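Local coordinates for protein urocanate hydratase (Paenibacillus sp. Soil724D2, PDB 7NED) that probably catalyses the hydration of thiourocanate in bacterial ergothioneine breakdown, using bound NAD+ as cofactor as in the urocanase family, at residues A[470-475]-A[505-510]; A[42-47]-A[254-259]. One frame throughout, in Å; residues are numbered along the deposited sequence.

Interaction 1. Residues A[470-475]-A[505-510]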
# COMPACT_ATOMS: atom_id res chain seq x y z
N SER A 470 1.77 -8.00 -12.41
CA SER A 470 1.12 -9.07 -13.16
C SER A 470 1.25 -8.88 -14.66
O SER A 470 0.86 -9.77 -15.41
CB SER A 470 -0.36 -9.13 -12.77
OG SER A 470 -0.51 -9.23 -11.36
N SER A 471 1.75 -7.74 -15.10
CA SER A 471 1.76 -7.41 -16.53
C SER A 471 3.16 -7.48 -17.14
O SER A 471 3.35 -7.00 -18.27
CB SER A 471 1.19 -6.00 -16.75
OG SER A 471 -0.18 -5.93 -16.39
N MET A 472 4.15 -7.98 -16.40
CA MET A 472 5.49 -8.27 -16.91
C MET A 472 6.41 -7.05 -16.95
O MET A 472 7.34 -7.00 -17.76
CB MET A 472 5.34 -8.85 -18.31
CG MET A 472 4.51 -10.14 -18.24
SD MET A 472 4.26 -10.94 -19.83
CE MET A 472 3.17 -9.79 -20.59
N ALA A 473 6.15 -6.04 -16.12
CA ALA A 473 7.01 -4.88 -16.05
C ALA A 473 8.39 -5.27 -15.50
O ALA A 473 8.60 -6.37 -14.95
CB ALA A 473 6.35 -3.81 -15.16
N ASP A 474 9.37 -4.37 -15.67
CA ASP A 474 10.72 -4.67 -15.22
C ASP A 474 10.96 -4.19 -13.81
O ASP A 474 11.68 -4.83 -13.05
CB ASP A 474 11.76 -4.01 -16.17
CG ASP A 474 11.82 -4.72 -17.52
OD1 ASP A 474 11.20 -4.19 -18.47
OD2 ASP A 474 12.39 -5.83 -17.60
N LEU A 475 10.36 -3.07 -13.44
CA LEU A 475 10.47 -2.56 -12.08
C LEU A 475 9.13 -1.97 -11.66
O LEU A 475 8.53 -1.20 -12.41
CB LEU A 475 11.58 -1.49 -11.97
CG LEU A 475 11.87 -0.87 -10.60
CD1 LEU A 475 13.34 -0.40 -10.48
CD2 LEU A 475 10.93 0.29 -10.27
N ASP A 505 8.32 -7.25 -26.48
CA ASP A 505 7.12 -6.72 -27.11
C ASP A 505 5.89 -7.05 -26.28
O ASP A 505 5.04 -6.18 -26.01
CB ASP A 505 6.98 -7.29 -28.52
CG ASP A 505 7.93 -6.66 -29.51
OD1 ASP A 505 8.31 -5.48 -29.31
OD2 ASP A 505 8.32 -7.35 -30.48
N ILE A 506 5.78 -8.31 -25.87
CA ILE A 506 4.65 -8.71 -25.03
C ILE A 506 4.65 -7.93 -23.73
O ILE A 506 3.61 -7.42 -23.30
CB ILE A 506 4.69 -10.23 -24.75
CG1 ILE A 506 4.71 -11.00 -26.07
CG2 ILE A 506 3.52 -10.62 -23.85
CD1 ILE A 506 5.61 -12.18 -26.02
N ARG A 507 5.81 -7.84 -23.06
CA ARG A 507 5.85 -7.15 -21.77
C ARG A 507 5.40 -5.70 -21.92
O ARG A 507 4.61 -5.18 -21.11
CB ARG A 507 7.26 -7.23 -21.19
CG ARG A 507 7.72 -8.70 -20.94
CD ARG A 507 9.05 -8.78 -20.13
NE ARG A 507 10.15 -8.07 -20.77
CZ ARG A 507 10.49 -6.82 -20.45
NH1 ARG A 507 9.80 -6.19 -19.50
NH2 ARG A 507 11.51 -6.22 -21.09
N LEU A 508 5.93 -5.01 -22.94
CA LEU A 508 5.65 -3.59 -23.12
C LEU A 508 4.17 -3.38 -23.41
O LEU A 508 3.55 -2.46 -22.87
CB LEU A 508 6.49 -3.04 -24.27
CG LEU A 508 7.99 -3.03 -24.05
CD1 LEU A 508 8.64 -2.74 -25.40
CD2 LEU A 508 8.29 -1.90 -23.08
N GLU A 509 3.63 -4.17 -24.33
CA GLU A 509 2.21 -4.07 -24.66
C GLU A 509 1.34 -4.31 -23.44
O GLU A 509 0.39 -3.56 -23.20
CB GLU A 509 1.88 -5.10 -25.75
CG GLU A 509 0.54 -4.92 -26.42
CD GLU A 509 0.32 -6.02 -27.45
OE1 GLU A 509 0.11 -7.17 -27.05
OE2 GLU A 509 0.43 -5.77 -28.65
N THR A 510 1.64 -5.40 -22.70
CA THR A 510 0.77 -5.81 -21.59
C THR A 510 0.80 -4.78 -20.49
O THR A 510 -0.26 -4.33 -20.04
CB THR A 510 1.18 -7.19 -21.06
OG1 THR A 510 1.24 -8.12 -22.17
CG2 THR A 510 0.20 -7.70 -19.95
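The guanidinium of Arg507 is met in two ways by the loop 470-475: Met472 O lies at its edge, in its plane, while Asp474 places OD2 over one face. The edge contact is a hydrogen bond from Arg507 NH1 to Met472 O of 3.1 Å, with an N-H...O angle of 161°. Asp474 and Arg507 instead form a salt bridge in which carboxylate and guanidinium planes stand 78° apart, which rules out a coplanar two-pronged pairing. OD1 of Asp474 takes the main bond from Arg507 NH1 at 2.6 Å, approached from above the carboxylate plane, and a weak one from Arg507 NH2 at 3.3 Å. NH1 is therefore gripped by two acceptors, a backbone carbonyl and a carboxylate oxygen.

Nearer the backbone, the aliphatic part of Arg507 lies against Met472, with Arg507 CG 3.6 Å from Met472 CB. The thioether chain of Met472 bends at its last torsion (chi3 -70°), which brings CE against the helix, where it touches two side chains: Ile506 CG2 is 3.4 Å from Met472 CE, and Thr510 CB is 3.3 Å from the same methyl, tighter than usual for carbons. Thr510 OG1 also approaches this methyl, but its hydrogen bond goes back one turn to Ile506 O at 2.7 Å, an oxygen that also accepts from Thr510 N. His85 and Lys83 of the second subunit pack on Met472 and Thr510.

Arg18 forms a salt bridge with Asp474 OD2, and Val497 N bonds to Asp474 OD1, so each carboxylate oxygen has a partner beyond Arg507. The contact thus pins the connection between helix 459-469 and strand 475-480 to helix 502-525, while Asp474 and Leu475 form a classic beta bulge opposite Thr495 of strand 490-498.

Interaction 2. Residues A[42-47]-A[254-259]. With NAD (nicotinamide-adenine-dinucleotide), chain C; URO ((2E)-3-(1H-imidazol-4-yl)acrylic acid), chain B.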
# COMPACT_ATOMS: atom_id res chain seq x y z
N TYR A 42 16.18 14.85 -5.70
CA TYR A 42 15.43 16.08 -5.88
C TYR A 42 14.52 16.28 -4.67
O TYR A 42 14.51 15.46 -3.73
CB TYR A 42 14.67 16.04 -7.22
CG TYR A 42 13.47 15.12 -7.25
CD1 TYR A 42 13.61 13.76 -7.37
CD2 TYR A 42 12.19 15.65 -7.15
CE1 TYR A 42 12.48 12.91 -7.42
CE2 TYR A 42 11.08 14.83 -7.18
CZ TYR A 42 11.24 13.44 -7.31
OH TYR A 42 10.14 12.63 -7.37
N ALA A 43 13.77 17.38 -4.68
CA ALA A 43 12.74 17.61 -3.65
C ALA A 43 13.32 17.55 -2.24
O ALA A 43 12.68 17.06 -1.29
CB ALA A 43 11.59 16.63 -3.80
N ALA A 44 14.56 18.01 -2.10
CA ALA A 44 15.21 18.29 -0.82
C ALA A 44 15.71 17.04 -0.11
O ALA A 44 16.81 17.03 0.45
CB ALA A 44 14.28 19.06 0.13
N LEU A 45 14.90 15.98 -0.10
CA LEU A 45 15.36 14.78 0.59
C LEU A 45 14.86 13.49 -0.08
O LEU A 45 14.85 12.44 0.57
CB LEU A 45 14.95 14.85 2.06
CG LEU A 45 13.46 14.66 2.37
CD1 LEU A 45 13.29 14.37 3.89
CD2 LEU A 45 12.60 15.90 1.95
N ALA A 46 14.49 13.54 -1.36
CA ALA A 46 14.08 12.34 -2.07
C ALA A 46 15.34 11.59 -2.46
O ALA A 46 16.16 12.11 -3.21
CB ALA A 46 13.23 12.68 -3.28
N LYS A 47 15.51 10.38 -1.95
CA LYS A 47 16.79 9.70 -2.07
C LYS A 47 16.69 8.50 -3.00
O LYS A 47 15.65 7.84 -3.10
CB LYS A 47 17.26 9.27 -0.68
CG LYS A 47 17.64 10.47 0.21
CD LYS A 47 18.36 10.01 1.46
CE LYS A 47 18.97 11.16 2.25
NZ LYS A 47 20.40 10.90 2.62
N GLN A 254 7.16 26.84 -6.52
CA GLN A 254 7.60 25.47 -6.53
C GLN A 254 8.88 25.35 -5.73
O GLN A 254 9.82 24.64 -6.10
CB GLN A 254 7.74 24.94 -7.94
CG GLN A 254 7.38 23.45 -7.97
CD GLN A 254 7.37 22.90 -9.36
OE1 GLN A 254 7.92 23.51 -10.29
NE2 GLN A 254 6.61 21.82 -9.55
N THR A 255 8.84 25.93 -4.56
CA THR A 255 9.87 25.75 -3.59
C THR A 255 9.63 24.37 -2.94
O THR A 255 8.60 23.76 -3.04
CB THR A 255 9.80 26.80 -2.48
OG1 THR A 255 8.54 26.73 -1.86
CG2 THR A 255 10.03 28.21 -3.00
N SER A 256 10.54 23.97 -2.10
CA SER A 256 10.39 22.75 -1.36
C SER A 256 9.56 22.98 -0.07
O SER A 256 10.04 22.72 0.96
CB SER A 256 11.75 22.17 -1.04
OG SER A 256 12.56 23.15 -0.46
N ALA A 257 8.32 23.45 -0.18
CA ALA A 257 7.46 23.73 0.92
C ALA A 257 6.97 22.49 1.62
O ALA A 257 6.45 22.57 2.66
CB ALA A 257 6.30 24.61 0.51
N HIS A 258 7.15 21.35 1.02
CA HIS A 258 6.72 20.11 1.67
C HIS A 258 7.59 19.74 2.86
O HIS A 258 7.20 18.85 3.64
CB HIS A 258 6.76 18.95 0.67
CG HIS A 258 8.14 18.60 0.22
ND1 HIS A 258 8.86 19.38 -0.67
CD2 HIS A 258 8.94 17.54 0.52
CE1 HIS A 258 10.04 18.83 -0.88
NE2 HIS A 258 10.11 17.71 -0.18
N ASP A 259 8.77 20.33 3.00
CA ASP A 259 9.65 19.92 4.09
C ASP A 259 10.26 21.14 4.74
O ASP A 259 11.05 21.87 4.12
CB ASP A 259 10.72 18.95 3.63
CG ASP A 259 11.35 18.21 4.82
OD1 ASP A 259 12.26 18.80 5.43
OD2 ASP A 259 10.86 17.10 5.22
PA NAD C . 14.41 21.10 -4.68
O1A NAD C . 14.48 21.08 -3.16
O2A NAD C . 15.44 20.58 -5.60
O5B NAD C . 14.47 22.76 -5.01
C5B NAD C . 13.71 23.54 -4.16
C4B NAD C . 14.20 25.03 -4.47
O4B NAD C . 13.56 25.98 -3.67
C3B NAD C . 15.71 25.00 -4.08
O3B NAD C . 16.47 25.51 -5.09
C2B NAD C . 15.75 25.93 -2.83
O2B NAD C . 16.87 26.73 -2.78
C1B NAD C . 14.59 26.86 -3.19
N9A NAD C . 13.96 27.52 -2.04
C8A NAD C . 13.70 27.03 -0.77
N7A NAD C . 13.12 27.91 0.02
C5A NAD C . 12.97 29.04 -0.78
C6A NAD C . 12.43 30.32 -0.53
N6A NAD C . 11.90 30.64 0.68
N1A NAD C . 12.41 31.26 -1.52
C2A NAD C . 12.99 30.89 -2.69
N3A NAD C . 13.53 29.72 -3.07
C4A NAD C . 13.51 28.81 -2.07
O3 NAD C . 12.91 20.69 -4.87
PN NAD C . 12.36 20.29 -6.31
O1N NAD C . 12.65 18.93 -6.88
O2N NAD C . 12.42 21.53 -7.18
O5D NAD C . 10.66 20.15 -6.07
C5D NAD C . 10.07 21.34 -5.52
C4D NAD C . 8.63 21.06 -5.20
O4D NAD C . 7.98 20.43 -6.29
C3D NAD C . 8.73 19.91 -4.06
O3D NAD C . 7.78 20.14 -3.02
C2D NAD C . 8.34 18.59 -4.83
O2D NAD C . 7.62 17.68 -4.11
C1D NAD C . 7.29 19.37 -5.68
N1N NAD C . 6.56 18.62 -6.72
C2N NAD C . 5.67 17.73 -6.15
C3N NAD C . 4.82 16.97 -6.93
C7N NAD C . 3.91 15.97 -6.20
O7N NAD C . 2.84 15.56 -6.64
N7N NAD C . 4.38 15.45 -5.00
C4N NAD C . 4.90 17.16 -8.32
C5N NAD C . 5.80 18.08 -8.85
C6N NAD C . 6.64 18.85 -8.02
OAA URO B . 9.27 13.93 -12.94
CAI URO B . 9.85 13.41 -11.89
OAB URO B . 10.78 12.72 -11.95
CAC URO B . 9.28 13.68 -10.55
CAD URO B . 8.22 14.43 -10.43
CAJ URO B . 7.83 14.58 -9.08
CAF URO B . 6.97 15.50 -8.56
NAH URO B . 6.98 15.44 -7.19
CAE URO B . 7.83 14.49 -6.90
NAG URO B . 8.37 13.94 -8.00
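The imidazole of His258 meets the bend of 42-47 through NE2, which donates to Ala43 O at 2.9 Å. The carbonyl oxygen is nearly in the ring plane, whereas the donor stands 39° out of the carbonyl plane, and the N-H...O angle is 131°. CG of His258 sits between its backbone N and carbonyl carbon (chi1 67°), and from there the ring reaches both Ala43 and the cofactor. The other ring nitrogen, ND1, makes a weak hydrogen bond of 2.7 Å with O3D of NAD, so the imidazole bridges Ala43 and the nicotinamide-side ribose. Asp259 CB lies 3.8 Å above one face of the His258 ring and NAD O2D above the opposite face, both offset toward the rim.

Leu45 and His258 run alongside each other in opposing senses, with Leu45 CD2 3.7 Å from His258 NE2. The Asp259 side chain lies roughly perpendicular to that of Leu45, while its OD2 bonds to Tyr109 OH. On the cofactor side, Ala43 N donates to NAD O1N at 2.9 Å, and Thr255 CG2 rests 3.7 Å from C4A of the adenine.

Tyr42 turns its ring edge to NAD O1N and the urocanate imidazole, and its OH is held by Leu122 N and Thr123 N. Both segments thus line an NAD pocket at the meeting of the urocanase N-terminal and Rossmann-like domains, with the bound urocanate beside it.

Followed from the N terminus, interaction 2 comes first: it joins residues 42-47 to 254-259, closing a span of 206 intervening residues and tying the short antiparallel pair of strands 40-42 and 46-47 to the loop after strand 250-251 of the parallel sheet. Interaction 1 opens only later, at 470-475, and closes at 505-510 round 29 residues, which hold most of the adjacent antiparallel strands 475-480 and 490-498. The two are in series, neither nested nor crossed. The centres of interactions 1 and 2 are about 31 Å apart, on opposite sides of the chain's centre; the nearest atoms of interactions 1 and 2 are about 11 Å apart. One is a long-span tie between domains, the other a short closure within the C-terminal domain.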